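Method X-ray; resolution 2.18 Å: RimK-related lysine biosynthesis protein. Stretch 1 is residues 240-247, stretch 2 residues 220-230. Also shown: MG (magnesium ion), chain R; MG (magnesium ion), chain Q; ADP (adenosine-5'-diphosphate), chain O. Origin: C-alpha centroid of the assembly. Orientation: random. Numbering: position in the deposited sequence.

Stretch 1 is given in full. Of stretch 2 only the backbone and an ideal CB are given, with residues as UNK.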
ATOM      1  N   ASN A 240      -6.733 -14.952  53.670  1.00 39.86           N
ATOM      2  CA  ASN A 240      -7.904 -14.494  52.950  1.00 39.78           C
ATOM      3  C   ASN A 240      -7.500 -13.862  51.626  1.00 40.96           C
ATOM      4  O   ASN A 240      -7.999 -14.229  50.556  1.00 41.52           O
ATOM      5  CB  ASN A 240      -8.690 -13.491  53.790  1.00 38.71           C
ATOM      6  CG  ASN A 240      -9.771 -12.790  52.988  1.00 40.70           C
ATOM      7  OD1 ASN A 240     -10.543 -13.437  52.286  1.00 42.13           O
ATOM      8  ND2 ASN A 240      -9.822 -11.466  53.074  1.00 38.71           N
ATOM      9  N   GLU A 241      -6.567 -12.927  51.721  1.00 39.76           N
ATOM     10  CA  GLU A 241      -6.241 -12.046  50.633  1.00 42.17           C
ATOM     11  C   GLU A 241      -4.813 -11.545  50.767  1.00 38.93           C
ATOM     12  O   GLU A 241      -4.275 -11.515  51.864  1.00 38.34           O
ATOM     13  CB  GLU A 241      -7.182 -10.858  50.747  1.00 45.36           C
ATOM     14  CG  GLU A 241      -7.119  -9.939  49.580  1.00 51.31           C
ATOM     15  CD  GLU A 241      -7.453  -8.515  49.914  1.00 50.93           C
ATOM     16  OE1 GLU A 241      -7.510  -8.104  51.097  1.00 51.38           O
ATOM     17  OE2 GLU A 241      -7.616  -7.788  48.938  1.00 53.70           O
ATOM     18  N   VAL A 242      -4.217 -11.138  49.652  1.00 40.09           N
ATOM     19  CA  VAL A 242      -2.950 -10.398  49.649  1.00 41.14           C
ATOM     20  C   VAL A 242      -3.175  -9.092  48.871  1.00 41.27           C
ATOM     21  O   VAL A 242      -4.065  -9.031  48.033  1.00 42.72           O
ATOM     22  CB  VAL A 242      -1.802 -11.240  49.047  1.00 42.86           C
ATOM     23  CG1 VAL A 242      -1.567 -12.497  49.886  1.00 43.35           C
ATOM     24  CG2 VAL A 242      -2.097 -11.636  47.610  1.00 42.88           C
ATOM     25  N   ASN A 243      -2.386  -8.057  49.161  1.00 38.30           N
ATOM     26  CA  ASN A 243      -2.595  -6.719  48.591  1.00 37.05           C
ATOM     27  C   ASN A 243      -1.280  -6.118  48.108  1.00 37.65           C
ATOM     28  O   ASN A 243      -0.374  -5.936  48.913  1.00 39.91           O
ATOM     29  CB  ASN A 243      -3.181  -5.802  49.647  1.00 37.45           C
ATOM     30  CG  ASN A 243      -4.570  -6.211  50.071  1.00 39.86           C
ATOM     31  OD1 ASN A 243      -5.559  -5.888  49.398  1.00 39.86           O
ATOM     32  ND2 ASN A 243      -4.667  -6.905  51.211  1.00 40.74           N
ATOM     33  N   PRO A 244      -1.164  -5.809  46.802  1.00 37.40           N
ATOM     34  CA  PRO A 244       0.092  -5.308  46.232  1.00 37.75           C
ATOM     35  C   PRO A 244       0.340  -3.789  46.254  1.00 38.12           C
ATOM     36  O   PRO A 244       1.381  -3.353  45.765  1.00 37.91           O
ATOM     37  CB  PRO A 244       0.024  -5.807  44.793  1.00 39.28           C
ATOM     38  CG  PRO A 244      -1.427  -5.772  44.471  1.00 39.51           C
ATOM     39  CD  PRO A 244      -2.164  -6.079  45.752  1.00 38.38           C
ATOM     40  N   ASN A 245      -0.571  -2.985  46.786  1.00 39.63           N
ATOM     41  CA  ASN A 245      -0.282  -1.555  47.009  1.00 43.49           C
ATOM     42  C   ASN A 245      -0.581  -1.211  48.454  1.00 43.65           C
ATOM     43  O   ASN A 245      -1.467  -0.423  48.759  1.00 44.53           O
ATOM     44  CB  ASN A 245      -1.075  -0.641  46.057  1.00 46.98           C
ATOM     45  CG  ASN A 245      -0.564   0.820  46.059  1.00 52.95           C
ATOM     46  OD1 ASN A 245       0.473   1.149  46.652  1.00 52.33           O
ATOM     47  ND2 ASN A 245      -1.304   1.701  45.384  1.00 55.16           N
ATOM     48  N   MET A 246       0.175  -1.835  49.340  1.00 43.93           N
ATOM     49  CA  MET A 246      -0.061  -1.758  50.785  1.00 44.62           C
ATOM     50  C   MET A 246      -0.259  -0.344  51.349  1.00 44.37           C
ATOM     51  O   MET A 246       0.517   0.573  51.076  1.00 43.98           O
ATOM     52  CB  MET A 246       1.097  -2.438  51.519  1.00 45.89           C
ATOM     53  CG  MET A 246       2.471  -1.844  51.233  1.00 46.91           C
ATOM     54  SD  MET A 246       3.810  -2.577  52.196  1.00 49.77           S
ATOM     55  CE  MET A 246       3.640  -4.290  51.738  1.00 48.72           C
ATOM     56  N   GLU A 247      -1.309  -0.168  52.137  1.00 43.88           N
ATOM     57  CA  GLU A 247      -1.360   0.955  53.064  1.00 46.27           C
ATOM     58  C   GLU A 247      -0.860   0.442  54.407  1.00 45.81           C
ATOM     59  O   GLU A 247      -0.971  -0.756  54.709  1.00 46.07           O
ATOM     60  CB  GLU A 247      -2.772   1.555  53.156  1.00 49.22           C
ATOM     61  CG  GLU A 247      -3.123   2.511  52.010  1.00 50.20           C
ATOM     62  CD  GLU A 247      -4.558   3.011  52.084  1.00 51.13           C
ATOM     63  OE1 GLU A 247      -5.467   2.172  52.078  1.00 51.91           O
ATOM     64  OE2 GLU A 247      -4.788   4.239  52.143  1.00 52.92           O
ATOM     65  N   UNK A 220       4.182 -18.211  48.195  1.00 42.98           N
ATOM     66  CA  UNK A 220       3.278 -18.566  47.103  1.00 44.40           C
ATOM     67  C   UNK A 220       3.431 -17.649  45.879  1.00 44.66           C
ATOM     68  O   UNK A 220       3.204 -18.081  44.756  1.00 43.45           O
ATOM     69  CB  UNK A 220       1.832 -18.521  47.600  1.00 44.40           C
ATOM     70  N   UNK A 221       3.800 -16.387  46.112  1.00 43.59           N
ATOM     71  CA  UNK A 221       4.027 -15.417  45.055  1.00 43.49           C
ATOM     72  C   UNK A 221       5.503 -15.275  44.684  1.00 44.42           C
ATOM     73  O   UNK A 221       5.830 -15.163  43.503  1.00 44.32           O
ATOM     74  CB  UNK A 221       3.469 -14.057  45.479  1.00 43.49           C
ATOM     75  N   UNK A 222       6.383 -15.257  45.683  1.00 44.17           N
ATOM     76  CA  UNK A 222       7.826 -15.323  45.445  1.00 45.65           C
ATOM     77  C   UNK A 222       8.523 -14.011  45.132  1.00 46.34           C
ATOM     78  O   UNK A 222       9.697 -14.005  44.773  1.00 49.57           O
ATOM     79  CB  UNK A 222       8.089 -16.288  44.287  1.00 45.65           C
ATOM     80  N   UNK A 223       7.823 -12.893  45.276  1.00 45.06           N
ATOM     81  CA  UNK A 223       8.422 -11.589  45.025  1.00 45.01           C
ATOM     82  C   UNK A 223       7.615 -10.511  45.708  1.00 44.06           C
ATOM     83  O   UNK A 223       6.469 -10.733  46.114  1.00 42.38           O
ATOM     84  CB  UNK A 223       8.522 -11.311  43.524  1.00 45.01           C
ATOM     85  N   UNK A 224       8.230  -9.341  45.823  1.00 43.04           N
ATOM     86  CA  UNK A 224       7.506  -8.109  46.108  1.00 42.58           C
ATOM     87  C   UNK A 224       7.229  -7.800  47.562  1.00 41.91           C
ATOM     88  O   UNK A 224       7.765  -8.433  48.473  1.00 39.50           O
ATOM     89  CB  UNK A 224       6.167  -8.146  45.368  1.00 42.58           C
ATOM     90  N   UNK A 225       6.393  -6.782  47.753  1.00 40.20           N
ATOM     91  CA  UNK A 225       6.004  -6.305  49.061  1.00 39.28           C
ATOM     92  C   UNK A 225       4.500  -6.486  49.172  1.00 39.46           C
ATOM     93  O   UNK A 225       3.756  -5.913  48.385  1.00 38.30           O
ATOM     94  CB  UNK A 225       6.418  -4.848  49.280  1.00 39.28           C
ATOM     95  N   UNK A 226       4.066  -7.303  50.125  1.00 38.62           N
ATOM     96  CA  UNK A 226       2.662  -7.673  50.250  1.00 40.64           C
ATOM     97  C   UNK A 226       2.107  -7.398  51.636  1.00 40.49           C
ATOM     98  O   UNK A 226       2.739  -7.716  52.649  1.00 39.17           O
ATOM     99  CB  UNK A 226       2.480  -9.154  49.910  1.00 40.64           C
ATOM    100  N   UNK A 227       0.912  -6.810  51.667  1.00 40.62           N
ATOM    101  CA  UNK A 227       0.099  -6.782  52.873  1.00 40.95           C
ATOM    102  C   UNK A 227      -0.859  -7.944  52.790  1.00 40.31           C
ATOM    103  O   UNK A 227      -1.635  -8.047  51.851  1.00 40.06           O
ATOM    104  CB  UNK A 227      -0.644  -5.454  53.033  1.00 40.95           C
ATOM    105  N   UNK A 228      -0.797  -8.807  53.785  1.00 39.80           N
ATOM    106  CA  UNK A 228      -1.540 -10.041  53.790  1.00 40.59           C
ATOM    107  C   UNK A 228      -2.649  -9.944  54.835  1.00 39.80           C
ATOM    108  O   UNK A 228      -2.426  -9.399  55.915  1.00 39.41           O
ATOM    109  CB  UNK A 228      -0.620 -11.232  54.065  1.00 40.59           C
ATOM    110  N   UNK A 229      -3.842 -10.436  54.485  1.00 38.99           N
ATOM    111  CA  UNK A 229      -4.995 -10.491  55.401  1.00 40.56           C
ATOM    112  C   UNK A 229      -5.248 -11.919  55.885  1.00 40.65           C
ATOM    113  O   UNK A 229      -5.468 -12.813  55.071  1.00 39.62           O
ATOM    114  CB  UNK A 229      -6.249  -9.945  54.714  1.00 40.56           C
ATOM    115  N   UNK A 230      -5.267 -12.114  57.202  1.00 40.17           N
ATOM    116  CA  UNK A 230      -5.420 -13.439  57.799  1.00 41.75           C
ATOM    117  C   UNK A 230      -6.642 -13.462  58.734  1.00 42.35           C
ATOM    118  O   UNK A 230      -6.925 -12.472  59.405  1.00 42.35           O
ATOM    119  CB  UNK A 230      -4.153 -13.831  58.562  1.00 41.75           C
TER
HETATM  120 MG    MG R 304      -7.557  -5.999  49.657  1.00 42.03          MG
HETATM  121 MG    MG Q 303      -8.537  -6.946  52.834  1.00 37.02          MG
HETATM  122  PB  ADP O 301     -10.796  -6.112  50.592  1.00 39.40           P
HETATM  123  O1B ADP O 301     -10.188  -5.776  51.926  1.00 38.60           O
HETATM  124  O2B ADP O 301     -11.961  -5.234  50.203  1.00 35.17           O
HETATM  125  O3B ADP O 301      -9.819  -6.258  49.452  1.00 37.34           O
HETATM  126  PA  ADP O 301     -11.290  -8.606  51.976  1.00 36.71           P
HETATM  127  O1A ADP O 301      -9.975  -8.382  52.696  1.00 38.17           O
HETATM  128  O2A ADP O 301     -11.511  -9.985  51.442  1.00 32.63           O
HETATM  129  O3A ADP O 301     -11.504  -7.556  50.781  1.00 36.49           O
HETATM  130  O5' ADP O 301     -12.505  -8.255  52.961  1.00 33.36           O
HETATM  131  C5' ADP O 301     -12.489  -7.103  53.775  1.00 32.34           C
HETATM  132  C4' ADP O 301     -12.775  -7.487  55.217  1.00 33.10           C
HETATM  133  O4' ADP O 301     -14.066  -8.103  55.299  1.00 31.75           O
HETATM  134  C3' ADP O 301     -11.790  -8.470  55.830  1.00 32.87           C
HETATM  135  O3' ADP O 301     -10.676  -7.799  56.439  1.00 32.72           O
HETATM  136  C2' ADP O 301     -12.664  -9.179  56.846  1.00 31.13           C
HETATM  137  O2' ADP O 301     -12.786  -8.437  58.058  1.00 30.90           O
HETATM  138  C1' ADP O 301     -14.030  -9.200  56.204  1.00 31.29           C
HETATM  139  N9  ADP O 301     -14.222 -10.452  55.457  1.00 31.00           N
HETATM  140  C8  ADP O 301     -13.933 -10.661  54.156  1.00 31.58           C
HETATM  141  N7  ADP O 301     -14.209 -11.923  53.783  1.00 31.45           N
HETATM  142  C5  ADP O 301     -14.675 -12.546  54.881  1.00 30.78           C
HETATM  143  C6  ADP O 301     -15.174 -13.885  55.192  1.00 29.16           C
HETATM  144  N6  ADP O 301     -15.213 -14.839  54.237  1.00 28.90           N
HETATM  145  N1  ADP O 301     -15.578 -14.118  56.457  1.00 28.90           N
HETATM  146  C2  ADP O 301     -15.540 -13.182  57.414  1.00 29.36           C
HETATM  147  N3  ADP O 301     -15.103 -11.939  57.209  1.00 29.48           N
HETATM  148  C4  ADP O 301     -14.674 -11.574  55.983  1.00 30.68           C

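The backbones pair as antiparallel strands, 240-243 against 225-230, with axes 4.6 Å apart at closest approach and N-to-C directions 160° apart. CB directions therefore alternate between two faces, one carrying Val242, the other Glu241 and Asn243 with both magnesium ions.

Position 220 has nothing of stretch 1 within 5.5 Å of its ideal CB, so many residues would suit; it is Ala220. Position 221 also has nothing of stretch 1 within 5.5 Å of its ideal CB, but CA-to-CB points toward stretch 1, on the side of Val242, so only a long side chain could arrive, preferably apolar. Phe221 does, its CZ lying 3.6 Å from Val242 CG2.

Positions 222 and 224 have phi of 84° and 85°, values that favour glycine; they are Gly222 and Gly224. Position 223, extended and out of reach, is unconstrained by stretch 1 and holds Glu223.

At 225 the ideal CB points sideways, 3.8 Å from Met246 CE. A small apolar group fits such a contact. Ala225 makes it with its CB.

At 226 the CB also points sideways, 4.8 Å from Val242 CB, leaving room for a branched aliphatic chain such as leucine, isoleucine or valine. In Leu226 (chi1 m, chi2 t) the end comes nearer: CD1 is 4.4 Å from Val242 CB, and CD2 4.4 Å from Pro244 CB.

Position 227 pairs with Asn243; its N donates to Asn243 O (3.2 Å, 165°), and its O accepts a weak bond from Asn243 N (2.8 Å, 128°). The ideal CB already lies 3.8 Å from Met246 CB, which argues for a small residue, alanine, serine or glycine. Ala227 packs its CB against Met246 CB.

Position 228 forms a non-hydrogen-bonded pair with Val242, and its ideal CB is 4.5 Å from Val242 CG1. Aliphatic residues suit this; Ile228 brings CG1 to 4.1 Å from Val242 CG1.

At 229, N donates to Glu241 O (2.9 Å, 176°) and O accepts from Asn240 N (2.9 Å), while CB shares the face of Glu241, near the chain Q magnesium. That ion already has Glu241 OE1 at 2.3 Å and ADP O1B and O1A at 2.2 and 2.0 Å, so an oxygen ligand is expected: aspartate foremost, asparagine or glutamate possible. Asp229 OD2 binds this magnesium at 2.0 Å. The 2.9 Å approach of Asp229 OD2 to Glu241 OE1 reflects the shared cation, which offsets the repulsion between the two carboxylates.

At 230 CB points away and stretch 1 decides little; the residue is Ile230.

Stretch 2 (220-230) AFGEGALAIDI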
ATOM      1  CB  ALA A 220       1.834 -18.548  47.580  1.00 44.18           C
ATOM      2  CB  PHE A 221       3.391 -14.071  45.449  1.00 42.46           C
ATOM      3  CG  PHE A 221       1.897 -14.158  45.549  1.00 42.57           C
ATOM      4  CD1 PHE A 221       1.107 -13.997  44.419  1.00 41.59           C
ATOM      5  CD2 PHE A 221       1.289 -14.520  46.743  1.00 42.01           C
ATOM      6  CE1 PHE A 221      -0.270 -14.142  44.484  1.00 41.35           C
ATOM      7  CE2 PHE A 221      -0.084 -14.662  46.817  1.00 42.30           C
ATOM      8  CZ  PHE A 221      -0.868 -14.462  45.683  1.00 42.32           C
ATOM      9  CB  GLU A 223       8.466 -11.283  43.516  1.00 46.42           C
ATOM     10  CG  GLU A 223       7.116 -11.399  42.818  1.00 47.78           C
ATOM     11  CD  GLU A 223       7.093 -10.812  41.406  1.00 52.04           C
ATOM     12  OE1 GLU A 223       6.691 -11.526  40.468  1.00 58.74           O
ATOM     13  OE2 GLU A 223       7.441  -9.630  41.214  1.00 54.77           O
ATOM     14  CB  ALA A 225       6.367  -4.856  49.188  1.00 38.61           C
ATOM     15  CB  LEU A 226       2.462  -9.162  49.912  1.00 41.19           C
ATOM     16  CG  LEU A 226       2.650  -9.597  48.452  1.00 41.64           C
ATOM     17  CD1 LEU A 226       2.514 -11.109  48.342  1.00 42.62           C
ATOM     18  CD2 LEU A 226       1.678  -8.901  47.502  1.00 42.11           C
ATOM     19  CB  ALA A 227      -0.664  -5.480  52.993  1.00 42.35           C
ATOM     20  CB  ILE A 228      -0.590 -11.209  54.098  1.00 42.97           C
ATOM     21  CG1 ILE A 228       0.563 -11.195  53.083  1.00 42.85           C
ATOM     22  CG2 ILE A 228      -1.350 -12.538  54.063  1.00 44.30           C
ATOM     23  CD1 ILE A 228       1.777 -11.974  53.504  1.00 44.60           C
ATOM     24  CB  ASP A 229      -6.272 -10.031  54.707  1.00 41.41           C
ATOM     25  CG  ASP A 229      -6.224  -8.581  54.260  1.00 43.20           C
ATOM     26  OD1 ASP A 229      -5.125  -8.012  54.115  1.00 44.65           O
ATOM     27  OD2 ASP A 229      -7.316  -8.014  54.032  1.00 45.05           O
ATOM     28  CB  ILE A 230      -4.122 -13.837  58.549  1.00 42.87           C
ATOM     29  CG1 ILE A 230      -2.986 -14.065  57.545  1.00 44.42           C
ATOM     30  CG2 ILE A 230      -4.325 -15.085  59.392  1.00 44.41           C
ATOM     31  CD1 ILE A 230      -1.595 -14.098  58.157  1.00 45.51           C
TER
HETATM   32  O   HOH W   1      -9.271  -6.328  54.761  1.00 42.68           O
HETATM   33  O   HOH W   2      -7.611  -5.457  47.518  1.00 45.03           O
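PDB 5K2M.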